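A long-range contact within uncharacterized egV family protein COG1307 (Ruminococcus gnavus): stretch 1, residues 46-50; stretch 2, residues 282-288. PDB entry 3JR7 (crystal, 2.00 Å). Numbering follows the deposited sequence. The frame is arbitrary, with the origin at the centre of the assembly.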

# COMPACT_ATOMS: atom_id res chain seq x y z
N ALA A 46 -8.11 -5.51 9.15
CA ALA A 46 -6.77 -5.81 9.63
C ALA A 46 -6.24 -7.13 9.14
O ALA A 46 -6.98 -8.14 9.09
CB ALA A 46 -6.75 -5.78 11.19
N LEU A 47 -4.97 -7.12 8.75
CA LEU A 47 -4.22 -8.35 8.55
C LEU A 47 -3.63 -8.83 9.87
O LEU A 47 -3.64 -8.10 10.86
CB LEU A 47 -3.08 -8.13 7.54
CG LEU A 47 -3.47 -8.17 6.08
CD1 LEU A 47 -3.99 -6.79 5.58
CD2 LEU A 47 -2.31 -8.71 5.23
N GLY A 48 -3.12 -10.05 9.87
CA GLY A 48 -2.40 -10.62 11.03
C GLY A 48 -0.90 -10.59 10.86
O GLY A 48 -0.40 -10.67 9.75
N ILE A 49 -0.16 -10.48 11.98
CA ILE A 49 1.30 -10.56 11.95
C ILE A 49 1.69 -11.58 12.99
O ILE A 49 1.17 -11.56 14.08
CB ILE A 49 1.98 -9.22 12.28
CG1 ILE A 49 1.71 -8.18 11.20
CG2 ILE A 49 3.54 -9.38 12.49
CD1 ILE A 49 1.74 -6.75 11.75
N GLN A 50 2.59 -12.47 12.61
CA GLN A 50 3.08 -13.55 13.47
C GLN A 50 4.62 -13.55 13.53
O GLN A 50 5.29 -13.71 12.51
CB GLN A 50 2.56 -14.88 12.93
CG GLN A 50 1.00 -14.87 12.80
CD GLN A 50 0.47 -14.45 11.40
OE1 GLN A 50 1.08 -14.76 10.37
NE2 GLN A 50 -0.70 -13.82 11.37
N SER A 282 2.46 1.38 7.88
CA SER A 282 1.52 0.53 8.65
C SER A 282 2.25 -0.70 9.20
O SER A 282 3.41 -0.93 8.89
CB SER A 282 0.42 0.04 7.71
OG SER A 282 0.99 -0.92 6.78
N GLY A 283 1.57 -1.51 10.00
CA GLY A 283 2.14 -2.76 10.51
C GLY A 283 2.65 -3.67 9.41
O GLY A 283 3.80 -4.14 9.43
N ILE A 284 1.79 -3.96 8.42
CA ILE A 284 2.24 -4.85 7.33
C ILE A 284 3.38 -4.20 6.52
O ILE A 284 4.37 -4.85 6.19
CB ILE A 284 1.08 -5.23 6.42
CG1 ILE A 284 0.07 -6.07 7.22
CG2 ILE A 284 1.57 -5.99 5.17
CD1 ILE A 284 0.59 -7.45 7.66
N SER A 285 3.26 -2.91 6.25
CA SER A 285 4.30 -2.18 5.54
C SER A 285 5.64 -2.22 6.30
O SER A 285 6.70 -2.43 5.71
CB SER A 285 3.84 -0.75 5.26
OG SER A 285 2.76 -0.69 4.29
N THR A 286 5.57 -2.01 7.62
CA THR A 286 6.75 -2.13 8.47
C THR A 286 7.38 -3.51 8.40
O THR A 286 8.60 -3.63 8.22
CB THR A 286 6.40 -1.78 9.89
OG1 THR A 286 6.08 -0.37 9.94
CG2 THR A 286 7.52 -2.15 10.84
N VAL A 287 6.56 -4.56 8.49
CA VAL A 287 7.08 -5.91 8.45
C VAL A 287 7.89 -6.19 7.18
O VAL A 287 8.96 -6.80 7.23
CB VAL A 287 5.95 -6.94 8.61
CG1 VAL A 287 6.44 -8.35 8.27
CG2 VAL A 287 5.35 -6.89 10.06
N TYR A 288 7.37 -5.77 6.02
CA TYR A 288 8.04 -6.04 4.74
C TYR A 288 9.05 -4.97 4.33
O TYR A 288 10.03 -5.28 3.65
CB TYR A 288 6.99 -6.33 3.65
CG TYR A 288 6.33 -7.68 3.89
CD1 TYR A 288 7.00 -8.86 3.56
CD2 TYR A 288 5.14 -7.80 4.54
CE1 TYR A 288 6.45 -10.08 3.76
CE2 TYR A 288 4.55 -9.08 4.80
CZ TYR A 288 5.22 -10.20 4.40
OH TYR A 288 4.73 -11.48 4.64

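A single methyl group, CD1 of Ile284, gathers most of this contact: it touches three consecutive residues of the other stretch, more than 230 positions away in sequence. Ile284 CD1 lies 3.7 Å from Leu47 CB, 4.0 Å from Gly48 O and 3.8 Å from Ile49 CG1. The CA-to-CB bond of Ile284 points sideways, but with chi1 and chi2 both in the m well the end of the side chain comes nearer to the first stretch and reaches between Leu47 and Ile49.

No hydrogen bond crosses between the stretches; the association rests mainly on apolar packing, and 221 Å² of surface is buried, both sides summed. Leu47, Ile49, Ile284 and Val287 are all buried, which suits their wholly hydrocarbon side chains. Leu47 and Ile49 both direct their CA-to-CB bonds toward the helix, whereas a CB on the intervening Gly48 would point away, in keeping with the alternation of an extended chain. Ile49 extends the contact along the helix. Ile49 CG2 packs 3.9 Å from Val287 CG2, one turn beyond Gly283, while Ile49 CD1 lies 4.0 Å from Gly283 C. Glycine suits that position, since an ideal CB on Gly283 would point toward the strand and lie only 3.3 Å from Ile49 CD1, a tight fit. The branched side chains of Ile49, Ile284 and Val287 supply apolar carbons to the space between strand and helix, whose axes approach to 9.5 Å at an angle of 35°.

The helix that supplies these groups is secured at its start by Ser282. Ser282 OG accepts a capping hydrogen bond from Ser285 N (3.1 Å), and Ser282 O receives both Thr286 N (2.7 Å) and Thr286 OG1 (2.9 Å). Farther along, Val287 N donates to Gly283 O at 2.9 Å. These serine and threonine side chains make no contact with the first stretch, leaving the interface to aliphatic groups and backbone.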